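Local structure of putative phophotriesterase (Proteus mirabilis, 3RHG) at residues M163-V169 and S195-P201; I225-D231 and V248-M254; G97-R103 and S122-Y126. The protein binds two zinc ions per subunit and probably hydrolyses ester bonds, as a member of the phosphotriesterase family of metal-dependent hydrolases. All coordinates share one frame; numbering follows the deposited sequence.

Contact 1: M163-V169 and S195-P201; sequences MIGEIGV and SMNIHMP. With ZN (zinc ion), chain C; ZN (zinc ion), chain B.
Strands 163-168 and 195-199 run parallel, their axes 22° apart, and pair through alternating hydrogen bonds, I164 N to S195 O, N197 N to I164 O, I167 N to N197 O and H199 N to I167 O, with a fifth from V169 N to H199 O past the end of strand 163-168. A beta bulge shifts the register by one residue between I164 and I167. G165 sits in it at backbone angles that call for glycine, where a CB would strike N197 O, and a cis peptide leads from it into E166. E166 follows the bulge, and its extended chain carries the carboxylate to the metals. With two oxygens a carboxylate can bridge two zincs: E166 OE1 lies 1.9 Å from the chain C zinc and OE2 2.1 Å from the chain B zinc, while H199 ND1 binds the chain C zinc at 2.0 Å. The carboxylate and imidazole planes stand 48° apart, with OE1 near the ring plane at its edge. These are the fourth and fifth strands of a (beta/alpha)8 barrel, joined by the right-handed crossover through helix 175-188. H229 completes the protein ligands of the chain C zinc. M163 CE rests on N197 CB at 3.7 Å; the N197 amide hydrogen-bonds H23 through OD1 and S226 and E251 through ND2. I164, I167, M196 and I198 make an apolar outer face, the last three touching helices 175-188 or 207-217: I164 CG2 meets M196 CG, and I167 CB lies 4.0 Å from I198 CD1. Beyond the strand, V169 CG2 packs on I198 CG2 at 3.6 Å.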
loop_
_atom_site.group_PDB
_atom_site.type_symbol
_atom_site.label_atom_id
_atom_site.label_comp_id
_atom_site.label_asym_id
_atom_site.label_seq_id
_atom_site.Cartn_x
_atom_site.Cartn_y
_atom_site.Cartn_z
ATOM N N MET A 163 -8.404 -21.146 -21.676
ATOM C CA MET A 163 -7.378 -21.487 -20.676
ATOM C C MET A 163 -7.965 -22.483 -19.692
ATOM O O MET A 163 -9.163 -22.442 -19.383
ATOM C CB MET A 163 -6.927 -20.260 -19.863
ATOM C CG MET A 163 -5.742 -20.548 -18.937
ATOM S SD MET A 163 -5.031 -19.033 -18.236
ATOM C CE MET A 163 -6.168 -18.739 -16.850
ATOM N N ILE A 164 -7.113 -23.381 -19.220
ATOM C CA ILE A 164 -7.501 -24.306 -18.157
ATOM C C ILE A 164 -7.054 -23.686 -16.838
ATOM O O ILE A 164 -5.877 -23.390 -16.656
ATOM C CB ILE A 164 -6.852 -25.689 -18.353
ATOM C CG1 ILE A 164 -7.308 -26.306 -19.687
ATOM C CG2 ILE A 164 -7.177 -26.607 -17.160
ATOM C CD1 ILE A 164 -6.477 -27.527 -20.120
ATOM N N GLY A 165 -7.995 -23.453 -15.931
ATOM C CA GLY A 165 -7.643 -22.830 -14.646
ATOM C C GLY A 165 -8.705 -21.863 -14.176
ATOM O O GLY A 165 -9.783 -21.822 -14.764
ATOM N N GLU A 166 -8.426 -21.119 -13.099
ATOM C CA GLU A 166 -7.275 -21.383 -12.242
ATOM C C GLU A 166 -7.555 -22.601 -11.351
ATOM O O GLU A 166 -8.586 -22.658 -10.645
ATOM C CB GLU A 166 -6.883 -20.153 -11.422
ATOM C CG GLU A 166 -7.957 -19.592 -10.494
ATOM C CD GLU A 166 -7.411 -18.412 -9.680
ATOM O OE1 GLU A 166 -6.464 -18.624 -8.900
ATOM O OE2 GLU A 166 -7.891 -17.272 -9.837
ATOM N N ILE A 167 -6.683 -23.601 -11.438
ATOM C CA ILE A 167 -6.919 -24.893 -10.784
ATOM C C ILE A 167 -6.574 -24.756 -9.312
ATOM O O ILE A 167 -5.461 -24.369 -8.952
ATOM C CB ILE A 167 -6.087 -26.024 -11.412
ATOM C CG1 ILE A 167 -6.354 -26.119 -12.917
ATOM C CG2 ILE A 167 -6.353 -27.385 -10.694
ATOM C CD1 ILE A 167 -7.823 -26.465 -13.278
ATOM N N GLY A 168 -7.518 -25.097 -8.444
ATOM C CA GLY A 168 -7.339 -24.816 -7.016
ATOM C C GLY A 168 -6.419 -25.776 -6.270
ATOM O O GLY A 168 -6.760 -26.962 -6.081
ATOM N N VAL A 169 -5.273 -25.260 -5.809
ATOM C CA VAL A 169 -4.434 -25.974 -4.841
ATOM C C VAL A 169 -4.477 -25.133 -3.567
ATOM O O VAL A 169 -3.946 -24.015 -3.533
ATOM C CB VAL A 169 -2.956 -26.121 -5.317
ATOM C CG1 VAL A 169 -2.072 -26.770 -4.227
ATOM C CG2 VAL A 169 -2.880 -26.895 -6.637
ATOM N N SER A 195 -3.124 -23.424 -22.257
ATOM C CA SER A 195 -2.266 -23.346 -21.070
ATOM C C SER A 195 -3.064 -23.753 -19.839
ATOM O O SER A 195 -4.307 -23.785 -19.877
ATOM C CB SER A 195 -1.705 -21.949 -20.859
ATOM O OG SER A 195 -2.705 -20.989 -20.505
ATOM N N MET A 196 -2.350 -24.057 -18.762
ATOM C CA MET A 196 -2.977 -24.430 -17.503
ATOM C C MET A 196 -2.397 -23.537 -16.426
ATOM O O MET A 196 -1.179 -23.506 -16.249
ATOM C CB MET A 196 -2.670 -25.890 -17.169
ATOM C CG MET A 196 -3.413 -26.362 -15.928
ATOM S SD MET A 196 -2.727 -27.931 -15.304
ATOM C CE MET A 196 -2.621 -28.925 -16.772
ATOM N N ASN A 197 -3.270 -22.810 -15.733
ATOM C CA ASN A 197 -2.893 -21.860 -14.695
ATOM C C ASN A 197 -3.277 -22.458 -13.355
ATOM O O ASN A 197 -4.456 -22.798 -13.154
ATOM C CB ASN A 197 -3.633 -20.553 -14.947
ATOM C CG ASN A 197 -3.226 -19.428 -14.018
ATOM O OD1 ASN A 197 -4.098 -18.789 -13.457
ATOM N ND2 ASN A 197 -1.913 -19.128 -13.910
ATOM N N ILE A 198 -2.290 -22.637 -12.473
ATOM C CA ILE A 198 -2.544 -23.276 -11.180
ATOM C C ILE A 198 -2.640 -22.222 -10.089
ATOM O O ILE A 198 -1.693 -21.497 -9.837
ATOM C CB ILE A 198 -1.417 -24.279 -10.794
ATOM C CG1 ILE A 198 -1.077 -25.225 -11.964
ATOM C CG2 ILE A 198 -1.789 -25.082 -9.528
ATOM C CD1 ILE A 198 -2.206 -26.027 -12.431
ATOM N N HIS A 199 -3.774 -22.181 -9.392
ATOM C CA HIS A 199 -3.866 -21.388 -8.192
ATOM C C HIS A 199 -2.985 -22.067 -7.148
ATOM O O HIS A 199 -3.298 -23.176 -6.684
ATOM C CB HIS A 199 -5.317 -21.350 -7.678
ATOM C CG HIS A 199 -5.433 -20.858 -6.267
ATOM N ND1 HIS A 199 -5.688 -19.540 -5.955
ATOM C CD2 HIS A 199 -5.329 -21.514 -5.080
ATOM C CE1 HIS A 199 -5.721 -19.401 -4.637
ATOM N NE2 HIS A 199 -5.511 -20.585 -4.086
ATOM N N MET A 200 -1.880 -21.429 -6.790
ATOM C CA MET A 200 -1.002 -21.944 -5.746
ATOM C C MET A 200 -1.305 -21.245 -4.442
ATOM O O MET A 200 -1.726 -20.095 -4.432
ATOM C CB MET A 200 0.472 -21.695 -6.096
ATOM C CG MET A 200 0.893 -22.456 -7.341
ATOM S SD MET A 200 0.884 -24.259 -7.135
ATOM C CE MET A 200 2.311 -24.419 -6.052
ATOM N N PRO A 201 -1.058 -21.942 -3.330
ATOM C CA PRO A 201 -1.111 -21.276 -2.023
ATOM C C PRO A 201 0.184 -20.483 -1.879
ATOM O O PRO A 201 1.230 -21.046 -1.569
ATOM C CB PRO A 201 -1.198 -22.444 -1.043
ATOM C CG PRO A 201 -0.520 -23.608 -1.772
ATOM C CD PRO A 201 -0.777 -23.391 -3.246
HETATM ZN ZN ZN C . -5.962 -17.950 -7.174
HETATM ZN ZN ZN B . -7.272 -15.244 -9.652
#

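Contact 2: I225-D231 and V248-M254; sequences ISLAHSD and VWLEFDM. With ZN (zinc ion), chain C; BEZ (benzoic acid), chain D.
H229 and D253 meet on the C-terminal side of two neighbouring parallel strands, 225-227 and 249-252, the sixth and seventh of the (beta/alpha)8 barrel, which helix 237-245 links in a beta-alpha-beta crossover. Followed outward, H229 CB lies 4.1 Å from M254 SD. CG, 3.9 Å from benzoic acid C3, leads into a ring sandwiched between A228 CB, 3.8 Å above the centre of one face, and the benzoic acid over the opposite face. ND1 donates to D253 OD1 at 2.8 Å, on the syn side but tilted well out of the carboxylate plane; ring and carboxylate planes are 70° apart. CD2 lies near benzoic acid C2, CE1 comes within 3.6 Å of benzoic acid C3, and at the tip NE2 binds the chain C zinc at 2.0 Å. Histidine suits the place because one nitrogen can coordinate metal while the other gives its N-H to a carboxylate, which fixes the ring's rotation. D253 reaches back because CG lies between its backbone N and carbonyl carbon (chi1 47°), and OD2 takes the backbone N-H of H229 as well. D231 holds the backbone from D253 onward: its OD1 accepts from M254 N, from above the carboxylate plane, and its OD2 receives a weak bond from D253 N. Toward the N-terminal ends of the strands, L227 CD1 packs on V248 CG2 and L250 CD2, and L250 also touches helix 237-245. S230 OG folds back to L227 O at 2.9 Å, which E251 N reaches at 3.1 Å from the opposite face of the carbonyl plane.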
loop_
_atom_site.group_PDB
_atom_site.type_symbol
_atom_site.label_atom_id
_atom_site.label_comp_id
_atom_site.label_asym_id
_atom_site.label_seq_id
_atom_site.Cartn_x
_atom_site.Cartn_y
_atom_site.Cartn_z
ATOM N N ILE A 225 2.402 -24.640 -18.641
ATOM C CA ILE A 225 1.936 -24.547 -17.250
ATOM C C ILE A 225 2.444 -23.260 -16.605
ATOM O O ILE A 225 3.631 -22.924 -16.720
ATOM C CB ILE A 225 2.415 -25.771 -16.443
ATOM C CG1 ILE A 225 1.646 -27.016 -16.956
ATOM C CG2 ILE A 225 2.190 -25.586 -14.912
ATOM C CD1 ILE A 225 2.258 -28.280 -16.565
ATOM N N SER A 226 1.549 -22.541 -15.928
ATOM C CA SER A 226 1.942 -21.386 -15.134
ATOM C C SER A 226 1.525 -21.546 -13.684
ATOM O O SER A 226 0.404 -22.024 -13.386
ATOM C CB SER A 226 1.367 -20.086 -15.709
ATOM O OG SER A 226 -0.046 -20.181 -15.817
ATOM N N LEU A 227 2.427 -21.151 -12.792
ATOM C CA LEU A 227 2.131 -21.176 -11.366
ATOM C C LEU A 227 1.652 -19.789 -10.936
ATOM O O LEU A 227 2.431 -18.858 -10.881
ATOM C CB LEU A 227 3.343 -21.651 -10.535
ATOM C CG LEU A 227 3.884 -23.037 -10.909
ATOM C CD1 LEU A 227 5.037 -23.449 -9.959
ATOM C CD2 LEU A 227 2.738 -24.066 -10.840
ATOM N N ALA A 228 0.361 -19.650 -10.661
ATOM C CA ALA A 228 -0.187 -18.375 -10.205
ATOM C C ALA A 228 0.281 -18.056 -8.779
ATOM O O ALA A 228 0.702 -18.927 -8.025
ATOM C CB ALA A 228 -1.735 -18.407 -10.229
ATOM N N HIS A 229 0.180 -16.789 -8.429
ATOM C CA HIS A 229 0.458 -16.308 -7.091
ATOM C C HIS A 229 1.879 -16.679 -6.651
ATOM O O HIS A 229 2.121 -17.112 -5.520
ATOM C CB HIS A 229 -0.585 -16.861 -6.109
ATOM C CG HIS A 229 -1.990 -16.803 -6.620
ATOM N ND1 HIS A 229 -2.465 -15.753 -7.376
ATOM C CD2 HIS A 229 -3.029 -17.661 -6.479
ATOM C CE1 HIS A 229 -3.726 -15.975 -7.705
ATOM N NE2 HIS A 229 -4.102 -17.118 -7.160
ATOM N N SER A 230 2.830 -16.501 -7.561
ATOM C CA SER A 230 4.222 -16.691 -7.216
ATOM C C SER A 230 4.744 -15.495 -6.409
ATOM O O SER A 230 5.826 -15.580 -5.823
ATOM C CB SER A 230 5.058 -16.868 -8.495
ATOM O OG SER A 230 4.676 -18.049 -9.200
ATOM N N ASP A 231 3.987 -14.391 -6.378
ATOM C CA ASP A 231 4.494 -13.145 -5.787
ATOM C C ASP A 231 4.995 -13.316 -4.343
ATOM O O ASP A 231 6.067 -12.823 -4.003
ATOM C CB ASP A 231 3.457 -12.001 -5.845
ATOM C CG ASP A 231 2.698 -11.946 -7.174
ATOM O OD1 ASP A 231 2.647 -10.844 -7.761
ATOM O OD2 ASP A 231 2.153 -12.992 -7.625
ATOM N N VAL A 248 8.556 -24.473 -16.114
ATOM C CA VAL A 248 7.251 -23.835 -16.069
ATOM C C VAL A 248 7.364 -22.318 -16.008
ATOM O O VAL A 248 8.457 -21.771 -15.791
ATOM C CB VAL A 248 6.416 -24.333 -14.854
ATOM C CG1 VAL A 248 6.255 -25.856 -14.938
ATOM C CG2 VAL A 248 7.026 -23.844 -13.515
ATOM N N TRP A 249 6.227 -21.641 -16.179
ATOM C CA TRP A 249 6.161 -20.198 -16.042
ATOM C C TRP A 249 5.854 -19.817 -14.606
ATOM O O TRP A 249 5.001 -20.452 -13.960
ATOM C CB TRP A 249 5.046 -19.636 -16.925
ATOM C CG TRP A 249 5.229 -19.846 -18.387
ATOM C CD1 TRP A 249 4.945 -20.976 -19.100
ATOM C CD2 TRP A 249 5.719 -18.881 -19.341
ATOM N NE1 TRP A 249 5.226 -20.777 -20.440
ATOM C CE2 TRP A 249 5.674 -19.494 -20.613
ATOM C CE3 TRP A 249 6.132 -17.550 -19.243
ATOM C CZ2 TRP A 249 6.094 -18.835 -21.784
ATOM C CZ3 TRP A 249 6.561 -16.891 -20.412
ATOM C CH2 TRP A 249 6.510 -17.536 -21.665
ATOM N N LEU A 250 6.528 -18.800 -14.085
ATOM C CA LEU A 250 6.118 -18.213 -12.818
ATOM C C LEU A 250 5.296 -16.976 -13.115
ATOM O O LEU A 250 5.739 -16.091 -13.838
ATOM C CB LEU A 250 7.318 -17.850 -11.924
ATOM C CG LEU A 250 8.105 -19.049 -11.380
ATOM C CD1 LEU A 250 9.143 -18.553 -10.345
ATOM C CD2 LEU A 250 7.193 -20.090 -10.750
ATOM N N GLU A 251 4.104 -16.906 -12.537
ATOM C CA GLU A 251 3.224 -15.774 -12.753
ATOM C C GLU A 251 3.149 -14.925 -11.491
ATOM O O GLU A 251 2.781 -15.419 -10.403
ATOM C CB GLU A 251 1.829 -16.271 -13.131
ATOM C CG GLU A 251 0.787 -15.185 -13.295
ATOM C CD GLU A 251 -0.512 -15.787 -13.770
ATOM O OE1 GLU A 251 -1.390 -16.156 -12.934
ATOM O OE2 GLU A 251 -0.636 -15.947 -14.994
ATOM N N PHE A 252 3.532 -13.658 -11.633
ATOM C CA PHE A 252 3.434 -12.658 -10.591
ATOM C C PHE A 252 2.175 -11.908 -10.909
ATOM O O PHE A 252 2.183 -10.955 -11.698
ATOM C CB PHE A 252 4.672 -11.744 -10.587
ATOM C CG PHE A 252 5.931 -12.444 -10.132
ATOM C CD1 PHE A 252 6.418 -12.259 -8.840
ATOM C CD2 PHE A 252 6.616 -13.299 -10.993
ATOM C CE1 PHE A 252 7.581 -12.922 -8.409
ATOM C CE2 PHE A 252 7.777 -13.961 -10.592
ATOM C CZ PHE A 252 8.276 -13.767 -9.297
ATOM N N ASP A 253 1.067 -12.373 -10.343
ATOM C CA ASP A 253 -0.235 -11.847 -10.711
ATOM C C ASP A 253 -0.881 -11.028 -9.583
ATOM O O ASP A 253 -2.083 -10.746 -9.638
ATOM C CB ASP A 253 -1.161 -13.004 -11.129
ATOM C CG ASP A 253 -1.125 -14.153 -10.151
ATOM O OD1 ASP A 253 -1.031 -13.864 -8.951
ATOM O OD2 ASP A 253 -1.137 -15.332 -10.574
ATOM N N MET A 254 -0.090 -10.604 -8.591
ATOM C CA MET A 254 -0.644 -9.831 -7.464
ATOM C C MET A 254 -0.036 -8.441 -7.467
ATOM O O MET A 254 0.072 -7.780 -6.435
ATOM C CB MET A 254 -0.385 -10.546 -6.142
ATOM C CG MET A 254 -1.007 -11.927 -6.130
ATOM S SD MET A 254 -0.374 -13.023 -4.831
ATOM C CE MET A 254 -0.970 -12.213 -3.360
HETATM ZN ZN ZN C . -5.962 -17.950 -7.174
HETATM C C BEZ D . -5.170 -16.365 -1.631
HETATM O O1 BEZ D . -4.676 -17.480 -1.905
HETATM O O2 BEZ D . -5.845 -16.228 -0.583
HETATM C C1 BEZ D . -4.962 -15.193 -2.536
HETATM C C2 BEZ D . -4.339 -15.347 -3.778
HETATM C C3 BEZ D . -4.170 -14.242 -4.611
HETATM C C4 BEZ D . -4.598 -12.987 -4.200
HETATM C C5 BEZ D . -5.206 -12.838 -2.956
HETATM C C6 BEZ D . -5.396 -13.936 -2.121
#

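Contact 3: G97-R103 and S122-Y126; sequences GSSSIGR and SSGLY. With CAC (cacodylate ion), chain E.
G97 meets the end of strand 118-123 backbone to backbone: its O accepts from G124 N at 3.0 Å, the donor lying above the carbonyl plane, and its CA-H faces S122 O. Glycine fits because a CB here would collide with G124 O; one water also bridges the two, giving a hydrogen to G124 O and taking a weak bond from G97 N. S98 turns its CB against G124 O at 3.5 Å, and its OG, set anti to the backbone N (chi1 180°), accepts from S100 N in an ST turn. That small hydroxyl also pairs with E131, which takes the S100 hydroxyl and the backbone N-H of Y126 too, so one glutamate ties both segments together. These are the loop after strand 89-94 and the end of strand 118-123 with the turn that follows, on the C-terminal side of the (beta/alpha)8 barrel, where the metal site of such barrels lies. Next along, S100 OG lies 4.0 Å from Y126 CB. I101 then lays its branched side chain across the Y126 ring at about a right angle: CG2 reaches CD2 at 3.6 Å, and CD1 sits over one face toward the rim. Tyrosine is apt here for its broad ring, which packs against I101 and meets H199 edge-to-face. Its OH makes a short hydrogen bond to O2 of a cacodylate ion, probably from the crystallisation liquor. The segment closes with R103, whose long chain bends at chi3 (54°) so that NH1 reaches S122 O at 3.0 Å, in the carbonyl plane and on a lone pair, while G97 O stands 3.2 Å above one guanidinium face. E149 receives NH1 in a salt bridge and also accepts from S123 OG.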
loop_
_atom_site.group_PDB
_atom_site.type_symbol
_atom_site.label_atom_id
_atom_site.label_comp_id
_atom_site.label_asym_id
_atom_site.label_seq_id
_atom_site.Cartn_x
_atom_site.Cartn_y
_atom_site.Cartn_z
ATOM N N GLY A 97 -12.688 -19.918 -13.388
ATOM C CA GLY A 97 -12.844 -21.127 -14.200
ATOM C C GLY A 97 -14.056 -21.973 -13.859
ATOM O O GLY A 97 -14.302 -22.998 -14.506
ATOM N N SER A 98 -14.805 -21.564 -12.830
ATOM C CA SER A 98 -15.834 -22.428 -12.268
ATOM C C SER A 98 -17.061 -21.640 -11.857
ATOM O O SER A 98 -16.966 -20.469 -11.474
ATOM C CB SER A 98 -15.283 -23.124 -11.016
ATOM O OG SER A 98 -16.282 -23.960 -10.454
ATOM N N SER A 99 -18.219 -22.291 -11.908
ATOM C CA SER A 99 -19.417 -21.696 -11.335
ATOM C C SER A 99 -19.256 -21.462 -9.815
ATOM O O SER A 99 -19.952 -20.624 -9.227
ATOM C CB SER A 99 -20.615 -22.611 -11.610
ATOM O OG SER A 99 -20.365 -23.919 -11.085
ATOM N N SER A 100 -18.356 -22.202 -9.166
ATOM C CA SER A 100 -18.230 -22.075 -7.699
ATOM C C SER A 100 -17.751 -20.683 -7.288
ATOM O O SER A 100 -17.948 -20.267 -6.124
ATOM C CB SER A 100 -17.263 -23.110 -7.147
ATOM O OG SER A 100 -15.921 -22.732 -7.459
ATOM N N ILE A 101 -17.113 -19.973 -8.236
ATOM C CA ILE A 101 -16.634 -18.612 -7.985
ATOM C C ILE A 101 -17.278 -17.570 -8.931
ATOM O O ILE A 101 -16.772 -16.450 -9.126
ATOM C CB ILE A 101 -15.083 -18.518 -7.940
ATOM C CG1 ILE A 101 -14.428 -19.321 -9.057
ATOM C CG2 ILE A 101 -14.582 -19.034 -6.592
ATOM C CD1 ILE A 101 -12.936 -18.950 -9.252
ATOM N N GLY A 102 -18.405 -17.959 -9.516
ATOM C CA GLY A 102 -19.253 -17.005 -10.203
ATOM C C GLY A 102 -18.879 -16.688 -11.636
ATOM O O GLY A 102 -19.155 -15.593 -12.114
ATOM N N ARG A 103 -18.268 -17.636 -12.330
ATOM C CA ARG A 103 -17.945 -17.421 -13.746
ATOM C C ARG A 103 -19.191 -16.936 -14.490
ATOM O O ARG A 103 -20.275 -17.494 -14.284
ATOM C CB ARG A 103 -17.439 -18.720 -14.383
ATOM C CG ARG A 103 -17.084 -18.547 -15.858
ATOM C CD ARG A 103 -16.525 -19.825 -16.466
ATOM N NE ARG A 103 -17.425 -20.946 -16.250
ATOM C CZ ARG A 103 -17.165 -22.200 -16.586
ATOM N NH1 ARG A 103 -16.019 -22.497 -17.219
ATOM N NH2 ARG A 103 -18.050 -23.161 -16.291
ATOM N N SER A 122 -12.038 -19.101 -18.900
ATOM C CA SER A 122 -11.305 -20.231 -18.352
ATOM C C SER A 122 -12.244 -21.335 -17.923
ATOM O O SER A 122 -13.439 -21.095 -17.639
ATOM C CB SER A 122 -10.447 -19.804 -17.155
ATOM O OG SER A 122 -9.475 -18.857 -17.551
ATOM N N SER A 123 -11.681 -22.544 -17.876
ATOM C CA SER A 123 -12.377 -23.727 -17.377
ATOM C C SER A 123 -11.461 -24.438 -16.391
ATOM O O SER A 123 -10.367 -24.875 -16.754
ATOM C CB SER A 123 -12.701 -24.676 -18.545
ATOM O OG SER A 123 -13.247 -25.887 -18.055
ATOM N N GLY A 124 -11.928 -24.635 -15.160
ATOM C CA GLY A 124 -11.103 -25.354 -14.191
ATOM C C GLY A 124 -11.713 -25.259 -12.815
ATOM O O GLY A 124 -12.243 -24.212 -12.451
ATOM N N LEU A 125 -11.612 -26.331 -12.034
ATOM C CA LEU A 125 -12.216 -26.318 -10.707
ATOM C C LEU A 125 -11.284 -25.654 -9.704
ATOM O O LEU A 125 -10.049 -25.797 -9.772
ATOM C CB LEU A 125 -12.609 -27.742 -10.265
ATOM C CG LEU A 125 -13.608 -28.421 -11.216
ATOM C CD1 LEU A 125 -13.934 -29.826 -10.778
ATOM C CD2 LEU A 125 -14.869 -27.584 -11.313
ATOM N N TYR A 126 -11.886 -24.916 -8.776
ATOM C CA TYR A 126 -11.141 -24.120 -7.808
ATOM C C TYR A 126 -10.892 -24.966 -6.533
ATOM O O TYR A 126 -10.942 -26.204 -6.592
ATOM C CB TYR A 126 -11.939 -22.834 -7.528
ATOM C CG TYR A 126 -11.190 -21.753 -6.804
ATOM C CD1 TYR A 126 -9.927 -21.346 -7.238
ATOM C CD2 TYR A 126 -11.737 -21.121 -5.687
ATOM C CE1 TYR A 126 -9.234 -20.341 -6.590
ATOM C CE2 TYR A 126 -11.045 -20.131 -5.022
ATOM C CZ TYR A 126 -9.802 -19.728 -5.489
ATOM O OH TYR A 126 -9.129 -18.745 -4.806
HETATM AS AS CAC E . -8.050 -15.777 -6.504
HETATM O O1 CAC E . -6.976 -15.215 -7.743
HETATM O O2 CAC E . -7.471 -17.361 -6.117
HETATM C C1 CAC E . -7.814 -14.685 -4.931
HETATM C C2 CAC E . -9.906 -15.880 -7.091
HETATM O O HOH W 1 -11.252 -21.758 -11.301
#

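In the fold
All three contacts reach one parallel barrel sheet, and contact 1 lies between the other two in strand order. Its strand 163-168 pairs with strand 118-123 of contact 3, G165 N lying 2.9 Å from S123 O, while strand 195-199 joins contact 2, where I198 O is 2.9 Å from A228 N. The centres of contacts 1 and 2 are 9 Å apart and those of 1 and 3 are 10 Å apart. Contacts 2 and 3 do not touch: their centres are 18 Å apart and their nearest atoms about 6 Å. Contacts 1 and 2 share the chain C zinc, and the benzoic acid touches both H199 and H229.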